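Local coordinates for protein YHDH (Escherichia coli, PDB 1O89) that probably catalyses the NADPH-dependent reduction of acrylyl-CoA to propanoyl-CoA, working as a homodimer of the zinc-containing alcohol dehydrogenase family, at residues 61-66 with 111-116; 117-122 with 319-324; 139-144 with 310-315; 155-160 with 296-301; 203-208 with 214-219. One frame throughout, in Å; residues are numbered along the deposited sequence.

Contact 1: residues 61-66 with 111-116; sequences NYKDAL and VGENHW
Lys63 and Glu113 carry the direct contact between segments 61-66 and 111-116 through a salt bridge. The ammonium NZ of Lys63 lies 3.1 Å from OE1 and 3.1 Å from OE2 of Glu113, so it straddles the carboxylate, although both hydrogen bonds are weak. Bends in the lysine at chi2 (-138°) and chi3 (-89°) bring NZ over to a glutamate chain that runs out straight from its CG. Were Glu113 cut back to an alanine, the Lys63 ammonium would probably lose this carboxylate and be able to swing away from the loop.

A second set of polar bonds shapes each segment on its own. Asp64 OD2 accepts the backbone N of Asn61 at 3.0 Å through its anti lone pair, a bent bond of 137° within the first turn of the helix. Asp64 OD1 is taken by the backbone N atoms of Gly83 and Ile84. A water also lies between OD1 and Gly112 O, but its 2.4 Å approach to Asp64 OD1 is too short to be trusted. Gly112 N bonds His115 O at 2.8 Å, closing the loop on itself.

Within the GroES-like domain, helix 62-69 begins with Tyr62, which binds NADP(+), and packs through Ala65 and Leu66 on helix 324-332. Facing its first turn is the loop between strands 103-107 and 122-125, where Glu113 also touches Ile74.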
# COMPACT_ATOMS: atom_id res chain seq x y z
N ASN A 61 15.03 -5.99 23.61
CA ASN A 61 14.24 -5.06 22.75
C ASN A 61 13.29 -4.25 23.59
O ASN A 61 13.08 -4.55 24.77
CB ASN A 61 13.45 -5.80 21.68
CG ASN A 61 14.31 -6.18 20.49
OD1 ASN A 61 14.57 -5.34 19.63
ND2 ASN A 61 14.74 -7.44 20.43
N TYR A 62 12.71 -3.21 23.00
CA TYR A 62 11.77 -2.36 23.74
C TYR A 62 10.59 -3.20 24.24
O TYR A 62 10.14 -3.03 25.37
CB TYR A 62 11.30 -1.17 22.89
CG TYR A 62 10.59 -0.10 23.67
CD1 TYR A 62 11.19 0.52 24.77
CD2 TYR A 62 9.31 0.32 23.31
CE1 TYR A 62 10.54 1.52 25.50
CE2 TYR A 62 8.64 1.33 24.04
CZ TYR A 62 9.27 1.91 25.13
OH TYR A 62 8.63 2.89 25.85
N LYS A 63 10.10 -4.12 23.41
CA LYS A 63 9.01 -5.03 23.80
C LYS A 63 9.34 -5.80 25.08
O LYS A 63 8.50 -5.91 25.98
CB LYS A 63 8.69 -6.03 22.67
CG LYS A 63 8.02 -5.41 21.43
CD LYS A 63 6.87 -6.28 20.87
CE LYS A 63 7.36 -7.32 19.83
NZ LYS A 63 6.24 -7.99 19.07
N ASP A 64 10.58 -6.32 25.15
CA ASP A 64 11.08 -7.07 26.32
C ASP A 64 11.21 -6.20 27.56
O ASP A 64 11.02 -6.68 28.68
CB ASP A 64 12.45 -7.69 26.03
CG ASP A 64 12.46 -8.57 24.80
OD1 ASP A 64 11.60 -9.46 24.72
OD2 ASP A 64 13.29 -8.46 23.87
N ALA A 65 11.57 -4.92 27.36
CA ALA A 65 11.74 -3.96 28.45
C ALA A 65 10.39 -3.62 29.10
O ALA A 65 10.31 -3.46 30.32
CB ALA A 65 12.41 -2.70 27.93
N LEU A 66 9.35 -3.49 28.28
CA LEU A 66 8.00 -3.23 28.77
C LEU A 66 7.50 -4.44 29.57
O LEU A 66 6.98 -4.30 30.68
CB LEU A 66 7.04 -2.96 27.61
CG LEU A 66 7.32 -1.69 26.78
CD1 LEU A 66 6.75 -1.82 25.37
CD2 LEU A 66 6.77 -0.43 27.45
N VAL A 111 7.34 -15.51 20.10
CA VAL A 111 8.36 -15.91 21.05
C VAL A 111 8.72 -14.71 21.93
O VAL A 111 8.88 -13.59 21.45
CB VAL A 111 9.60 -16.49 20.34
CG1 VAL A 111 10.67 -16.89 21.32
CG2 VAL A 111 9.21 -17.70 19.48
N GLY A 112 8.86 -14.95 23.23
CA GLY A 112 9.03 -13.88 24.19
C GLY A 112 7.77 -13.14 24.59
O GLY A 112 7.83 -12.30 25.49
N GLU A 113 6.64 -13.45 23.96
CA GLU A 113 5.37 -12.79 24.23
C GLU A 113 4.31 -13.78 24.72
O GLU A 113 3.82 -13.65 25.84
CB GLU A 113 4.85 -12.05 22.99
CG GLU A 113 5.82 -11.03 22.43
CD GLU A 113 5.28 -10.33 21.20
OE1 GLU A 113 4.54 -9.33 21.34
OE2 GLU A 113 5.58 -10.81 20.08
N ASN A 114 3.94 -14.73 23.87
CA ASN A 114 3.01 -15.78 24.28
C ASN A 114 3.62 -17.19 24.20
O ASN A 114 2.92 -18.19 24.34
CB ASN A 114 1.70 -15.68 23.48
CG ASN A 114 1.90 -15.84 21.98
OD1 ASN A 114 2.89 -16.40 21.52
ND2 ASN A 114 0.93 -15.35 21.22
N HIS A 115 4.94 -17.24 24.01
CA HIS A 115 5.67 -18.49 23.94
C HIS A 115 7.05 -18.24 24.56
O HIS A 115 7.71 -17.30 24.17
CB HIS A 115 5.75 -18.96 22.48
CG HIS A 115 6.52 -20.23 22.28
ND1 HIS A 115 5.93 -21.39 21.85
CD2 HIS A 115 7.83 -20.51 22.45
CE1 HIS A 115 6.84 -22.34 21.77
NE2 HIS A 115 8.01 -21.83 22.12
N TRP A 116 7.46 -19.06 25.52
CA TRP A 116 8.72 -18.86 26.24
C TRP A 116 9.87 -18.61 25.28
O TRP A 116 10.12 -19.40 24.39
CB TRP A 116 9.06 -20.06 27.14
CG TRP A 116 8.26 -20.13 28.42
CD1 TRP A 116 7.18 -19.37 28.78
CD2 TRP A 116 8.49 -21.03 29.50
NE1 TRP A 116 6.72 -19.74 30.02
CE2 TRP A 116 7.51 -20.76 30.49
CE3 TRP A 116 9.41 -22.05 29.75
CZ2 TRP A 116 7.44 -21.46 31.70
CZ3 TRP A 116 9.35 -22.75 30.95
CH2 TRP A 116 8.37 -22.45 31.91
O HOH W 1 9.41 -10.28 25.29

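Contact 2: residues 117-122 with 319-324; sequences GGLAEQ and ISLSEA
Leu321 reaches Leu119 with a single methyl, CD2. Its CB points at segment 117-122, the Leu321 CA lying 6.7 Å from the Leu119 CA. CG, set beside the backbone N by chi1 of -72°, is still 4.5 Å from Leu119 O (measured from Leu321 CG) and serves to carry the branch forward. Of the two methyls it is CD2, not CD1, that makes the close contacts: Leu321 CD2 sits 3.3 Å from Leu119 O and 3.6 Å from Leu119 CB, with Ala120 N at 4.0 Å. The methyl therefore rests against a peptide group as much as against a side chain, and the interaction is van der Waals throughout.

Both backbones are bent. In segment 319-324, Ser320 N donates to Glu323 OE2 at 3.1 Å along an almost straight line, meeting the carboxylate from above its plane, while Glu323 N returns a bond to Ser320 O. Around the leucine pair, Val342 of strand 340-343 touches Leu119 and Leu321 alike, and Pro82 covers Leu119 further.

In segment 117-122, Ala120 N bonds weakly to Gly118 O at 2.8 Å. With phi -86° and psi 64° at Leu119, this is an inverse gamma turn, lying just before strand 122-125 in the GroES-like domain.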
# COMPACT_ATOMS: atom_id res chain seq x y z
N GLY A 117 10.60 -17.53 25.51
CA GLY A 117 11.57 -17.04 24.56
C GLY A 117 13.00 -17.05 25.03
O GLY A 117 13.43 -17.97 25.72
N GLY A 118 13.72 -15.99 24.68
CA GLY A 118 15.18 -16.01 24.63
C GLY A 118 15.94 -15.79 25.90
O GLY A 118 17.12 -16.10 25.95
N LEU A 119 15.31 -15.24 26.93
CA LEU A 119 16.04 -14.92 28.16
C LEU A 119 16.09 -16.14 29.06
O LEU A 119 15.58 -16.17 30.18
CB LEU A 119 15.45 -13.67 28.85
CG LEU A 119 15.82 -12.27 28.30
CD1 LEU A 119 17.10 -12.22 27.48
CD2 LEU A 119 14.74 -11.77 27.43
N ALA A 120 16.77 -17.16 28.56
CA ALA A 120 16.81 -18.47 29.18
C ALA A 120 17.93 -19.27 28.52
O ALA A 120 18.28 -19.00 27.38
CB ALA A 120 15.49 -19.18 29.01
N GLU A 121 18.47 -20.26 29.23
CA GLU A 121 19.54 -21.10 28.68
C GLU A 121 19.03 -22.02 27.58
O GLU A 121 19.80 -22.49 26.76
CB GLU A 121 20.21 -21.93 29.77
CG GLU A 121 20.98 -21.08 30.77
CD GLU A 121 21.60 -21.88 31.89
OE1 GLU A 121 21.13 -22.99 32.20
OE2 GLU A 121 22.57 -21.37 32.48
N GLN A 122 17.73 -22.29 27.59
CA GLN A 122 17.13 -23.11 26.55
C GLN A 122 15.80 -22.54 26.11
O GLN A 122 15.06 -21.99 26.91
CB GLN A 122 16.91 -24.53 27.06
CG GLN A 122 18.14 -25.20 27.69
CD GLN A 122 17.85 -26.64 28.03
OE1 GLN A 122 17.01 -27.26 27.39
NE2 GLN A 122 18.55 -27.18 29.04
N ILE A 319 24.78 -7.97 29.23
CA ILE A 319 24.31 -8.17 30.60
C ILE A 319 23.94 -9.63 30.84
O ILE A 319 23.60 -10.39 29.92
CB ILE A 319 23.09 -7.23 30.89
CG1 ILE A 319 21.81 -7.75 30.23
CG2 ILE A 319 23.37 -5.81 30.41
CD1 ILE A 319 20.57 -6.91 30.59
N SER A 320 24.00 -10.03 32.11
CA SER A 320 23.52 -11.33 32.51
C SER A 320 22.00 -11.25 32.71
O SER A 320 21.42 -10.16 32.77
CB SER A 320 24.24 -11.78 33.79
OG SER A 320 23.76 -11.08 34.91
N LEU A 321 21.36 -12.41 32.80
CA LEU A 321 19.92 -12.47 33.03
C LEU A 321 19.51 -11.70 34.29
O LEU A 321 18.48 -11.04 34.31
CB LEU A 321 19.48 -13.92 33.16
CG LEU A 321 19.49 -14.71 31.85
CD1 LEU A 321 19.56 -16.19 32.15
CD2 LEU A 321 18.24 -14.38 31.02
N SER A 322 20.34 -11.77 35.33
CA SER A 322 20.01 -11.18 36.63
C SER A 322 20.01 -9.65 36.60
O SER A 322 19.40 -9.02 37.46
CB SER A 322 20.98 -11.68 37.71
OG SER A 322 22.30 -11.22 37.46
N GLU A 323 20.70 -9.07 35.62
CA GLU A 323 20.69 -7.62 35.39
C GLU A 323 19.57 -7.12 34.48
O GLU A 323 19.38 -5.92 34.35
CB GLU A 323 22.01 -7.16 34.78
CG GLU A 323 23.23 -7.43 35.63
CD GLU A 323 24.51 -7.18 34.87
OE1 GLU A 323 24.97 -6.02 34.86
OE2 GLU A 323 25.05 -8.13 34.28
N ALA A 324 18.84 -8.04 33.85
CA ALA A 324 17.79 -7.66 32.91
C ALA A 324 16.69 -6.79 33.52
O ALA A 324 16.22 -5.88 32.86
CB ALA A 324 17.19 -8.90 32.23

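Contact 3: residues 139-144 with 310-315; sequences ARKAMI and SFYTQA
Lys141 and Tyr312 bring the two backbones closest, with their CA atoms 6.6 Å apart where the start of helix 139-161 passes the weakly bonded helical turn near 310-312. In the medium-chain dehydrogenase fold, helix 139-161 leads from the GroES-like domain to the first strand of the nucleotide-binding domain, 170-173, so the contact lies where the domains meet.

Lys141 crosses the tyrosine at about a right angle. Its CG touches CD1 of the Tyr312 ring at 3.7 Å, and the chain then runs on, extended, to bring its NZ over the ring face. From there Lys141 NZ stands 4.8 Å from the centroid of the Tyr312 ring, only 14° off the normal, which meets the geometry of a cation-pi interaction. Leu137 and Leu307 also pack on the tyrosine.

One turn along, Ile144 is more deeply buried. Its side chain also packs on Leu341 of strand 340-343, while Arg140, one turn earlier, makes a salt bridge to Glu318. Chi1 of -73° divides the two branches of Ile144 between partners: CG2, anti to the backbone N, approaches Phe311 CE2 at 4.3 Å, and the CG1 branch ends with CD1 lying 4.0 Å from Tyr312 O.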
# COMPACT_ATOMS: atom_id res chain seq x y z
N ALA A 139 26.09 -15.51 16.37
CA ALA A 139 25.05 -15.28 17.37
C ALA A 139 25.04 -13.83 17.90
O ALA A 139 24.01 -13.19 17.95
CB ALA A 139 25.24 -16.27 18.54
N ARG A 140 26.20 -13.32 18.27
CA ARG A 140 26.28 -11.97 18.83
C ARG A 140 25.85 -10.92 17.80
O ARG A 140 25.02 -10.07 18.09
CB ARG A 140 27.69 -11.66 19.33
CG ARG A 140 27.81 -10.43 20.21
CD ARG A 140 29.15 -10.31 20.93
NE ARG A 140 29.20 -9.16 21.81
CZ ARG A 140 29.44 -7.90 21.42
NH1 ARG A 140 29.65 -7.60 20.14
NH2 ARG A 140 29.46 -6.93 22.33
N LYS A 141 26.42 -10.98 16.60
CA LYS A 141 26.09 -10.05 15.53
C LYS A 141 24.60 -10.13 15.20
O LYS A 141 23.96 -9.11 14.98
CB LYS A 141 26.91 -10.34 14.27
CG LYS A 141 28.39 -10.07 14.39
CD LYS A 141 29.13 -10.40 13.09
CE LYS A 141 30.60 -9.99 13.14
NZ LYS A 141 31.16 -9.73 11.76
N ALA A 142 24.05 -11.34 15.18
CA ALA A 142 22.64 -11.53 14.85
C ALA A 142 21.75 -10.83 15.87
O ALA A 142 20.74 -10.27 15.51
CB ALA A 142 22.29 -13.00 14.77
N MET A 143 22.13 -10.85 17.13
CA MET A 143 21.33 -10.18 18.14
C MET A 143 21.54 -8.68 18.16
O MET A 143 20.66 -7.96 18.57
CB MET A 143 21.60 -10.78 19.52
CG MET A 143 21.18 -12.23 19.60
SD MET A 143 19.41 -12.38 19.35
CE MET A 143 19.28 -12.85 17.69
N ILE A 144 22.72 -8.21 17.73
CA ILE A 144 22.95 -6.79 17.52
C ILE A 144 21.97 -6.27 16.46
O ILE A 144 21.32 -5.25 16.67
CB ILE A 144 24.40 -6.51 17.10
CG1 ILE A 144 25.35 -6.69 18.29
CG2 ILE A 144 24.55 -5.08 16.51
CD1 ILE A 144 26.80 -6.78 17.91
N SER A 310 31.01 -0.91 10.08
CA SER A 310 30.91 0.06 11.18
C SER A 310 29.63 -0.10 12.00
O SER A 310 29.55 0.37 13.14
CB SER A 310 30.99 1.49 10.63
OG SER A 310 29.99 1.73 9.65
N PHE A 311 28.62 -0.75 11.42
CA PHE A 311 27.38 -1.02 12.13
C PHE A 311 27.56 -2.06 13.26
O PHE A 311 26.92 -1.95 14.31
CB PHE A 311 26.33 -1.49 11.13
CG PHE A 311 25.02 -1.84 11.76
CD1 PHE A 311 24.10 -0.84 12.06
CD2 PHE A 311 24.72 -3.15 12.08
CE1 PHE A 311 22.88 -1.17 12.66
CE2 PHE A 311 23.52 -3.48 12.67
CZ PHE A 311 22.60 -2.49 12.96
N TYR A 312 28.41 -3.07 13.03
CA TYR A 312 28.63 -4.16 14.00
C TYR A 312 29.55 -3.77 15.15
O TYR A 312 29.39 -4.29 16.26
CB TYR A 312 29.22 -5.41 13.31
CG TYR A 312 28.35 -6.04 12.25
CD1 TYR A 312 27.35 -6.95 12.59
CD2 TYR A 312 28.54 -5.75 10.91
CE1 TYR A 312 26.55 -7.54 11.60
CE2 TYR A 312 27.76 -6.32 9.92
CZ TYR A 312 26.76 -7.22 10.27
OH TYR A 312 25.96 -7.79 9.31
N THR A 313 30.52 -2.89 14.89
CA THR A 313 31.49 -2.49 15.91
C THR A 313 30.90 -1.52 16.94
O THR A 313 31.59 -1.16 17.90
CB THR A 313 32.82 -1.86 15.30
OG1 THR A 313 32.56 -0.56 14.63
CG2 THR A 313 33.38 -2.77 14.20
N GLN A 314 29.66 -1.08 16.76
CA GLN A 314 29.01 -0.18 17.72
C GLN A 314 29.04 -0.80 19.12
O GLN A 314 28.88 -2.01 19.27
CB GLN A 314 27.57 0.15 17.32
CG GLN A 314 27.45 0.90 15.97
CD GLN A 314 26.26 1.86 15.90
OE1 GLN A 314 25.10 1.43 15.78
NE2 GLN A 314 26.55 3.16 15.93
N ALA A 315 29.27 0.03 20.13
CA ALA A 315 29.29 -0.41 21.52
C ALA A 315 27.94 -0.99 21.94
O ALA A 315 26.91 -0.34 21.81
CB ALA A 315 29.64 0.75 22.42

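Contact 4: residues 155-160 with 296-301; sequences CVMALE and RAQAWQ
Met157 supplies every close approach from segment 155-160 to segment 296-301. Its methyl CE rests on the face of the Gln298 amide, 3.6 Å from CD of that glutamine, with OE1 and NE2 of Gln298 only slightly farther off, so it lies above the flat group and not at its rim. Behind the methyl, Met157 SD sits 3.9 Å from both CA and CB of Ala299. The bend at chi3 (76°) makes this double contact possible: sulfur meets Ala299 and the methyl turns off to the residue before it.

Gln298 comes to the methyl with CG anti to its backbone N (chi1 177°) and an extended chain, lying out along the exposed side of helix 293-306. Ala299 is buried and touches Phe150 of helix 139-161 as well, and the Phe150 ring also meets that of Trp300. A salt bridge from Glu160 to Arg302 ties the same two helices.

Cutting Met157 back to an alanine is likely to open a gap beside Ala299 and uncover the face of the Gln298 amide.

The nearest CA atoms, those of Met157 and Ala299, are 7.9 Å apart. The segments are joined by van der Waals packing, without hydrogen bonds between them, the flat amide of Gln298 offering its face to the methyl of a thioether.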
# COMPACT_ATOMS: atom_id res chain seq x y z
N CYS A 155 11.66 -3.42 5.31
CA CYS A 155 11.17 -2.13 4.81
C CYS A 155 11.91 -1.73 3.55
O CYS A 155 11.29 -1.27 2.60
CB CYS A 155 11.30 -1.03 5.86
SG CYS A 155 10.18 -1.26 7.24
N VAL A 156 13.22 -1.93 3.53
CA VAL A 156 14.03 -1.56 2.38
C VAL A 156 13.62 -2.42 1.19
O VAL A 156 13.46 -1.91 0.08
CB VAL A 156 15.52 -1.73 2.67
CG1 VAL A 156 16.35 -1.66 1.39
CG2 VAL A 156 15.97 -0.67 3.68
N MET A 157 13.41 -3.70 1.44
CA MET A 157 12.98 -4.62 0.39
C MET A 157 11.60 -4.23 -0.18
O MET A 157 11.35 -4.44 -1.36
CB MET A 157 12.94 -6.05 0.93
CG MET A 157 14.29 -6.67 1.10
SD MET A 157 14.35 -8.01 2.27
CE MET A 157 13.62 -9.32 1.36
N ALA A 158 10.73 -3.70 0.67
CA ALA A 158 9.42 -3.22 0.24
C ALA A 158 9.57 -2.07 -0.72
O ALA A 158 8.87 -2.03 -1.73
CB ALA A 158 8.58 -2.79 1.42
N LEU A 159 10.47 -1.14 -0.41
CA LEU A 159 10.71 -0.00 -1.29
C LEU A 159 11.17 -0.47 -2.65
O LEU A 159 10.68 0.02 -3.65
CB LEU A 159 11.75 0.95 -0.71
CG LEU A 159 11.42 1.62 0.62
CD1 LEU A 159 12.47 2.62 0.96
CD2 LEU A 159 10.06 2.26 0.57
N GLU A 160 12.10 -1.43 -2.67
CA GLU A 160 12.59 -2.06 -3.91
C GLU A 160 11.51 -2.80 -4.70
O GLU A 160 11.54 -2.77 -5.93
CB GLU A 160 13.71 -3.04 -3.61
CG GLU A 160 14.95 -2.39 -3.02
CD GLU A 160 15.99 -3.38 -2.54
OE1 GLU A 160 15.67 -4.58 -2.42
OE2 GLU A 160 17.13 -2.96 -2.30
N ARG A 296 11.99 -14.40 4.96
CA ARG A 296 12.74 -14.18 6.19
C ARG A 296 14.21 -14.47 5.98
O ARG A 296 15.05 -13.66 6.35
CB ARG A 296 12.17 -15.09 7.29
CG ARG A 296 12.75 -14.93 8.66
CD ARG A 296 12.06 -15.79 9.70
NE ARG A 296 10.68 -15.38 9.96
CZ ARG A 296 10.29 -14.56 10.94
NH1 ARG A 296 11.18 -14.03 11.78
NH2 ARG A 296 9.01 -14.27 11.10
N ALA A 297 14.51 -15.62 5.39
CA ALA A 297 15.88 -16.01 5.08
C ALA A 297 16.48 -15.00 4.09
O ALA A 297 17.62 -14.59 4.23
CB ALA A 297 15.93 -17.40 4.50
N GLN A 298 15.67 -14.60 3.11
CA GLN A 298 16.10 -13.63 2.13
C GLN A 298 16.55 -12.32 2.80
O GLN A 298 17.55 -11.74 2.41
CB GLN A 298 14.99 -13.38 1.12
CG GLN A 298 15.29 -12.32 0.08
CD GLN A 298 14.13 -12.08 -0.87
OE1 GLN A 298 14.30 -11.45 -1.92
NE2 GLN A 298 12.94 -12.58 -0.52
N ALA A 299 15.83 -11.89 3.83
CA ALA A 299 16.15 -10.64 4.50
C ALA A 299 17.44 -10.74 5.27
O ALA A 299 18.19 -9.75 5.33
CB ALA A 299 15.02 -10.21 5.44
N TRP A 300 17.69 -11.88 5.89
CA TRP A 300 18.91 -12.06 6.67
C TRP A 300 20.12 -12.07 5.75
O TRP A 300 21.16 -11.56 6.11
CB TRP A 300 18.87 -13.32 7.55
CG TRP A 300 18.12 -13.07 8.82
CD1 TRP A 300 16.85 -13.47 9.10
CD2 TRP A 300 18.56 -12.33 9.96
NE1 TRP A 300 16.48 -13.04 10.34
CE2 TRP A 300 17.51 -12.33 10.89
CE3 TRP A 300 19.76 -11.68 10.29
CZ2 TRP A 300 17.61 -11.71 12.14
CZ3 TRP A 300 19.87 -11.06 11.52
CH2 TRP A 300 18.79 -11.08 12.44
N GLN A 301 19.98 -12.68 4.57
CA GLN A 301 21.06 -12.70 3.59
C GLN A 301 21.38 -11.27 3.12
O GLN A 301 22.54 -10.90 2.98
CB GLN A 301 20.65 -13.56 2.38
CG GLN A 301 21.80 -13.99 1.53
CD GLN A 301 21.82 -13.35 0.15
OE1 GLN A 301 21.46 -12.16 -0.02
NE2 GLN A 301 22.28 -14.12 -0.85

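Contact 5: residues 203-208 with 214-219; sequences STHEYL and SRVLPR
The ring of His205 and the side chain of Leu208 both meet Val216 across this contact. Just before helix 205-211, Thr204 bonds through OG1 to Ser199 OG and Arg201 O, and the Thr204 O takes Leu208 N at 3.1 Å, starting the helix. Next, the His205 ring has Val216 CB over one face, 3.6 Å from the centroid and 21° off the normal, a CH-pi contact. Val216 CB is displaced toward the rim, where NE2 of His205 comes within 3.4 Å of it. The same nitrogen donates a weak hydrogen bond to Val216 O, long and bent to 131°, so the CH-pi contact probably does more than this bond to place the ring.

One turn later, Leu208 faces the valine from within the fold. With Val216 CG1 anti to the backbone N (chi1 -179°), CG2 is sent toward Leu208 CB, 4.1 Å away. Val216 thus touches both an exposed imidazole and a buried leucine.

The arrangement is the helix-on-strand packing of a beta-alpha-beta unit in the Rossmann-type domain. Strand 213-218 is the outermost of the parallel sheet on this side, beside 195-199, on which Leu208 also rests, and it leads directly to Arg219, an NADP(+)-binding residue.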
# COMPACT_ATOMS: atom_id res chain seq x y z
N SER A 203 18.96 15.89 20.29
CA SER A 203 20.21 15.27 20.76
C SER A 203 20.79 14.16 19.86
O SER A 203 21.89 13.67 20.14
CB SER A 203 20.00 14.71 22.17
OG SER A 203 18.99 13.71 22.16
N THR A 204 20.06 13.74 18.82
CA THR A 204 20.55 12.70 17.91
C THR A 204 20.99 13.22 16.53
O THR A 204 21.49 12.45 15.72
CB THR A 204 19.49 11.56 17.72
OG1 THR A 204 18.32 12.07 17.08
CG2 THR A 204 18.99 11.05 19.06
N HIS A 205 20.83 14.52 16.29
CA HIS A 205 21.15 15.14 14.98
C HIS A 205 22.49 14.69 14.39
O HIS A 205 22.58 14.33 13.21
CB HIS A 205 21.14 16.68 15.11
CG HIS A 205 20.69 17.39 13.87
ND1 HIS A 205 21.54 17.67 12.82
CD2 HIS A 205 19.49 17.91 13.53
CE1 HIS A 205 20.88 18.31 11.87
NE2 HIS A 205 19.63 18.48 12.28
N GLU A 206 23.54 14.71 15.21
CA GLU A 206 24.90 14.38 14.78
C GLU A 206 25.09 12.89 14.49
O GLU A 206 25.64 12.51 13.46
CB GLU A 206 25.92 14.83 15.84
CG GLU A 206 25.83 16.30 16.25
CD GLU A 206 26.49 17.23 15.25
OE1 GLU A 206 27.68 17.56 15.44
OE2 GLU A 206 25.82 17.64 14.28
N TYR A 207 24.64 12.05 15.41
CA TYR A 207 24.68 10.59 15.27
C TYR A 207 24.03 10.09 13.97
O TYR A 207 24.55 9.19 13.31
CB TYR A 207 24.00 9.96 16.49
CG TYR A 207 23.70 8.48 16.37
CD1 TYR A 207 24.72 7.53 16.40
CD2 TYR A 207 22.39 8.03 16.22
CE1 TYR A 207 24.44 6.18 16.29
CE2 TYR A 207 22.11 6.68 16.11
CZ TYR A 207 23.14 5.76 16.16
OH TYR A 207 22.85 4.41 16.05
N LEU A 208 22.89 10.68 13.61
CA LEU A 208 22.14 10.29 12.43
C LEU A 208 22.88 10.60 11.12
O LEU A 208 22.80 9.83 10.17
CB LEU A 208 20.77 10.96 12.43
CG LEU A 208 19.83 10.47 13.54
CD1 LEU A 208 18.55 11.29 13.57
CD2 LEU A 208 19.50 8.99 13.36
N SER A 214 21.56 12.70 5.01
CA SER A 214 22.03 13.99 4.47
C SER A 214 21.42 15.18 5.22
O SER A 214 22.04 16.23 5.29
CB SER A 214 21.70 14.12 2.99
OG SER A 214 22.16 13.00 2.26
N ARG A 215 20.21 15.02 5.73
CA ARG A 215 19.60 16.06 6.58
C ARG A 215 18.67 15.46 7.62
O ARG A 215 18.18 14.33 7.47
CB ARG A 215 18.87 17.13 5.74
CG ARG A 215 18.63 16.76 4.28
CD ARG A 215 17.98 17.85 3.46
NE ARG A 215 16.68 17.45 2.92
CZ ARG A 215 15.50 17.96 3.28
NH1 ARG A 215 15.41 18.91 4.20
NH2 ARG A 215 14.39 17.52 2.70
N VAL A 216 18.43 16.23 8.68
CA VAL A 216 17.61 15.79 9.79
C VAL A 216 16.53 16.83 10.13
O VAL A 216 16.83 17.98 10.44
CB VAL A 216 18.47 15.54 11.05
CG1 VAL A 216 17.59 15.07 12.22
CG2 VAL A 216 19.60 14.54 10.75
N LEU A 217 15.27 16.39 10.07
CA LEU A 217 14.12 17.23 10.38
C LEU A 217 13.55 16.89 11.77
O LEU A 217 13.62 15.74 12.20
CB LEU A 217 13.06 17.03 9.30
CG LEU A 217 13.56 17.13 7.86
CD1 LEU A 217 12.43 16.92 6.87
CD2 LEU A 217 14.24 18.47 7.62
N PRO A 218 12.97 17.87 12.47
CA PRO A 218 12.26 17.59 13.72
C PRO A 218 10.90 16.91 13.51
O PRO A 218 10.23 17.16 12.50
CB PRO A 218 12.09 18.99 14.35
CG PRO A 218 12.17 19.96 13.22
CD PRO A 218 12.98 19.31 12.14
N ARG A 219 10.50 16.06 14.46
CA ARG A 219 9.21 15.36 14.38
C ARG A 219 8.02 16.31 14.50
O ARG A 219 6.92 15.97 14.06
CB ARG A 219 9.12 14.29 15.48
CG ARG A 219 8.00 13.23 15.26
CD ARG A 219 7.18 12.91 16.53
NE ARG A 219 5.92 13.65 16.60
CZ ARG A 219 5.66 14.70 17.41
NH1 ARG A 219 6.57 15.19 18.25
NH2 ARG A 219 4.46 15.27 17.36

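Overall arrangement
Contact 1 lies at the surface and relies on charge, whereas contacts 2, 3 and 4 are buried and mostly apolar, contact 3 adding a cation-pi interaction; contact 5 is partly buried and joins a CH-pi contact and a weak hydrogen bond to apolar packing. Contacts 1 and 2 each draw one segment from the same long loop and touch where Val111 CG1 meets Gly117 CA at 3.4 Å. Contacts 3 and 4 share helix 139-161, pairing it with helices 309-312 and 293-306, and meet through Ala142 O and Trp300 CH2. Contact 5 lies within the nucleotide-binding domain, its centre about 29 Å from that of contact 1, yet its Tyr207 touches Gln314 of contact 3.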